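Local coordinates for FrpC operon protein (PDB 5EDF) that probably binds the RTX protein FrpC of Neisseria meningitidis as the iron-regulated partner FrpD, and may take part in adhesion, at residues Met126-Glu134 against Gln205-Gln213. Numbering follows the deposited sequence. Where two conformers were deposited one is given.
Sequences MPSAYPEYE and QQELVGYHQ
The rings of Y130 and Y133 each turn a face to V209: CG1 sits over the centre of the Y130 ring, 3.7 Å from its centroid, and CG2 over that of Y133 at 3.8 Å. Both tyrosines come from a type I beta turn, Y130 to Y133, in the loop joining antiparallel strands 124-126 and 133-138, an edge hairpin of the large sheet, and they pack here on helix 205-224, which lies across that sheet. Both methyl contacts are CH-pi. The V209 chi1 of 173° places CG1 between the rings, where it also meets Y133 CE2 at 3.6 Å, and CG2 over Y133. At the edge of Y130, near the ring plane, lie Q206 CA and Q205 NE2; water 3 lies in plane at the edge of Y133. Y133 also touches Y153 on the adjacent strand 150-155 and I163 on the strand beyond it.

At the start of the helix, Q205 reaches the loop with its chain fully extended (chi2 -180°). Its NE2 donates an almost straight hydrogen bond, 167° at the hydrogen, to S128 OG, which lies close to the amide plane. A129 N donates to Q205 OE1 at 2.9 Å, approaching from above the carbonyl plane, and water 1 gives that oxygen a second proton while donating another to P127 O. One side chain is therefore fixed through both ends of its amide, which settles its rotation.

Further along, water bridges the two segments twice more: water 2 joins Y130 OH to Q213 OE1, and water 3 joins E132 OE2 to Q213 NE2. H212, whose ND1 is hydrogen-bonded to Y193 OH, turns its ring edge to the second tyrosine, with CD2 3.5 Å from Y133 OH.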
loop_
_atom_site.group_PDB
_atom_site.type_symbol
_atom_site.label_atom_id
_atom_site.label_comp_id
_atom_site.label_asym_id
_atom_site.label_seq_id
_atom_site.Cartn_x
_atom_site.Cartn_y
_atom_site.Cartn_z
HETATM N N MSE A 126 -0.925 20.681 -12.549
HETATM C CA MSE A 126 -1.204 21.647 -11.481
HETATM C C MSE A 126 -0.033 21.703 -10.517
HETATM O O MSE A 126 0.797 20.804 -10.497
HETATM C CB MSE A 126 -2.462 21.245 -10.713
HETATM C CG MSE A 126 -3.701 21.251 -11.591
HETATM SE SE MSE A 126 -4.055 23.018 -12.254
HETATM C CE MSE A 126 -4.845 23.833 -10.695
ATOM N N PRO A 127 0.021 22.753 -9.675
ATOM C CA PRO A 127 1.139 22.837 -8.752
ATOM C C PRO A 127 1.230 21.642 -7.786
ATOM O O PRO A 127 0.192 21.138 -7.330
ATOM C CB PRO A 127 0.854 24.135 -8.001
ATOM C CG PRO A 127 0.046 24.913 -8.862
ATOM C CD PRO A 127 -0.803 23.970 -9.631
ATOM N N SER A 128 2.462 21.245 -7.448
ATOM C CA SER A 128 2.702 20.135 -6.535
ATOM C C SER A 128 3.346 20.614 -5.258
ATOM O O SER A 128 4.264 21.455 -5.279
ATOM C CB SER A 128 3.611 19.112 -7.195
ATOM O OG SER A 128 3.941 18.089 -6.269
ATOM N N ALA A 129 2.918 20.051 -4.131
ATOM C CA ALA A 129 3.492 20.360 -2.842
ATOM C C ALA A 129 4.905 19.786 -2.657
ATOM O O ALA A 129 5.589 20.155 -1.716
ATOM C CB ALA A 129 2.583 19.842 -1.720
ATOM N N TYR A 130 5.319 18.864 -3.521
ATOM C CA TYR A 130 6.613 18.173 -3.463
ATOM C C TYR A 130 7.210 18.315 -4.861
ATOM O O TYR A 130 6.579 17.893 -5.831
ATOM C CB TYR A 130 6.432 16.677 -3.158
ATOM C CG TYR A 130 5.748 16.395 -1.862
ATOM C CD1 TYR A 130 6.484 16.122 -0.711
ATOM C CD2 TYR A 130 4.375 16.344 -1.781
ATOM C CE1 TYR A 130 5.837 15.828 0.475
ATOM C CE2 TYR A 130 3.744 16.118 -0.636
ATOM C CZ TYR A 130 4.463 15.840 0.517
ATOM O OH TYR A 130 3.803 15.572 1.692
ATOM N N PRO A 131 8.374 18.946 -5.025
ATOM C CA PRO A 131 8.832 19.219 -6.388
ATOM C C PRO A 131 9.128 17.968 -7.225
ATOM O O PRO A 131 8.954 18.004 -8.432
ATOM C CB PRO A 131 10.087 20.076 -6.178
ATOM C CG PRO A 131 10.518 19.805 -4.798
ATOM C CD PRO A 131 9.296 19.496 -4.003
ATOM N N GLU A 132 9.531 16.885 -6.559
ATOM C CA GLU A 132 9.744 15.584 -7.213
ATOM C C GLU A 132 8.484 14.846 -7.665
ATOM O O GLU A 132 8.594 13.851 -8.362
ATOM C CB GLU A 132 10.589 14.682 -6.300
ATOM C CG GLU A 132 9.899 14.016 -5.080
ATOM C CD GLU A 132 9.705 14.904 -3.835
ATOM O OE1 GLU A 132 9.938 16.132 -3.880
ATOM O OE2 GLU A 132 9.275 14.349 -2.790
ATOM N N TYR A 133 7.311 15.313 -7.251
ATOM C CA TYR A 133 6.078 14.836 -7.803
ATOM C C TYR A 133 5.500 15.846 -8.756
ATOM O O TYR A 133 5.439 17.040 -8.442
ATOM C CB TYR A 133 5.027 14.575 -6.716
ATOM C CG TYR A 133 5.181 13.282 -5.957
ATOM C CD1 TYR A 133 4.441 12.162 -6.297
ATOM C CD2 TYR A 133 6.058 13.172 -4.883
ATOM C CE1 TYR A 133 4.577 10.990 -5.616
ATOM C CE2 TYR A 133 6.202 11.990 -4.202
ATOM C CZ TYR A 133 5.455 10.894 -4.576
ATOM O OH TYR A 133 5.590 9.692 -3.873
ATOM N N GLU A 134 5.071 15.381 -9.914
ATOM C CA GLU A 134 4.241 16.174 -10.818
ATOM C C GLU A 134 2.799 15.902 -10.454
ATOM O O GLU A 134 2.426 14.726 -10.239
ATOM C CB GLU A 134 4.489 15.777 -12.282
ATOM C CG GLU A 134 5.819 16.317 -12.829
ATOM C CD GLU A 134 6.083 15.916 -14.273
ATOM O OE1 GLU A 134 5.197 15.303 -14.896
ATOM O OE2 GLU A 134 7.183 16.207 -14.791
ATOM N N GLN A 205 -2.677 15.914 -1.183
ATOM C CA GLN A 205 -1.432 15.403 -1.686
ATOM C C GLN A 205 -0.496 15.026 -0.539
ATOM O O GLN A 205 0.240 14.035 -0.629
ATOM C CB GLN A 205 -0.748 16.381 -2.628
ATOM C CG GLN A 205 0.476 15.794 -3.286
ATOM C CD GLN A 205 1.198 16.742 -4.234
ATOM O OE1 GLN A 205 0.897 17.938 -4.302
ATOM N NE2 GLN A 205 2.215 16.228 -4.925
ATOM N N GLN A 206 -0.524 15.821 0.526
ATOM C CA GLN A 206 0.341 15.563 1.665
ATOM C C GLN A 206 -0.013 14.242 2.337
ATOM O O GLN A 206 0.873 13.479 2.739
ATOM C CB GLN A 206 0.320 16.721 2.663
ATOM C CG GLN A 206 0.929 18.031 2.140
ATOM C CD GLN A 206 -0.053 18.948 1.413
ATOM O OE1 GLN A 206 -1.167 18.556 1.038
ATOM N NE2 GLN A 206 0.372 20.184 1.203
ATOM N N GLU A 207 -1.309 13.960 2.483
ATOM C CA GLU A 207 -1.743 12.672 3.043
ATOM C C GLU A 207 -1.321 11.509 2.157
ATOM O O GLU A 207 -0.809 10.508 2.649
ATOM C CB GLU A 207 -3.257 12.642 3.213
ATOM C CG GLU A 207 -3.746 13.543 4.341
ATOM C CD GLU A 207 -5.256 13.604 4.417
ATOM O OE1 GLU A 207 -5.887 14.183 3.491
ATOM O OE2 GLU A 207 -5.823 13.140 5.440
ATOM N N LEU A 208 -1.500 11.660 0.851
ATOM C CA LEU A 208 -1.210 10.578 -0.098
ATOM C C LEU A 208 0.292 10.324 -0.268
ATOM O O LEU A 208 0.757 9.196 -0.158
ATOM C CB LEU A 208 -1.878 10.894 -1.436
ATOM C CG LEU A 208 -3.395 11.004 -1.433
ATOM C CD1 LEU A 208 -3.928 11.660 -2.719
ATOM C CD2 LEU A 208 -3.969 9.612 -1.297
ATOM N N VAL A 209 1.065 11.388 -0.516
ATOM C CA VAL A 209 2.527 11.262 -0.577
ATOM C C VAL A 209 3.102 10.803 0.750
ATOM O O VAL A 209 4.008 9.959 0.783
ATOM C CB VAL A 209 3.211 12.583 -1.077
ATOM C CG1 VAL A 209 4.735 12.476 -0.958
ATOM C CG2 VAL A 209 2.832 12.821 -2.529
ATOM N N GLY A 210 2.580 11.304 1.864
ATOM C CA GLY A 210 3.047 10.869 3.168
ATOM C C GLY A 210 2.923 9.370 3.340
ATOM O O GLY A 210 3.831 8.718 3.864
ATOM N N TYR A 211 1.787 8.826 2.945
ATOM C CA TYR A 211 1.561 7.376 3.039
ATOM C C TYR A 211 2.612 6.672 2.201
ATOM O O TYR A 211 3.242 5.707 2.687
ATOM C CB TYR A 211 0.125 7.074 2.596
ATOM C CG TYR A 211 -0.359 5.649 2.849
ATOM C CD1 TYR A 211 -1.428 5.408 3.669
ATOM C CD2 TYR A 211 0.268 4.565 2.241
ATOM C CE1 TYR A 211 -1.891 4.120 3.889
ATOM C CE2 TYR A 211 -0.178 3.284 2.469
ATOM C CZ TYR A 211 -1.255 3.052 3.298
ATOM O OH TYR A 211 -1.645 1.721 3.478
ATOM N N HIS A 212 2.797 7.108 0.965
ATOM C CA HIS A 212 3.750 6.429 0.114
ATOM C C HIS A 212 5.169 6.509 0.630
ATOM O O HIS A 212 5.902 5.522 0.549
ATOM C CB HIS A 212 3.670 6.889 -1.338
ATOM C CG HIS A 212 4.476 6.022 -2.220
ATOM N ND1 HIS A 212 4.229 4.662 -2.318
ATOM C CD2 HIS A 212 5.557 6.268 -2.988
ATOM C CE1 HIS A 212 5.146 4.116 -3.081
ATOM N NE2 HIS A 212 5.961 5.070 -3.519
ATOM N N GLN A 213 5.554 7.642 1.211
ATOM C CA GLN A 213 6.877 7.753 1.797
ATOM C C GLN A 213 7.043 6.724 2.914
ATOM O O GLN A 213 8.118 6.136 3.080
ATOM C CB GLN A 213 7.119 9.177 2.329
ATOM C CG GLN A 213 7.268 10.199 1.241
ATOM C CD GLN A 213 7.289 11.644 1.745
ATOM O OE1 GLN A 213 6.752 11.961 2.800
ATOM N NE2 GLN A 213 7.856 12.517 0.954
HETATM O O HOH W 1 -1.060 19.307 -5.642
HETATM O O HOH W 2 5.453 14.267 3.492
HETATM O O HOH W 3 9.123 11.817 -1.731
#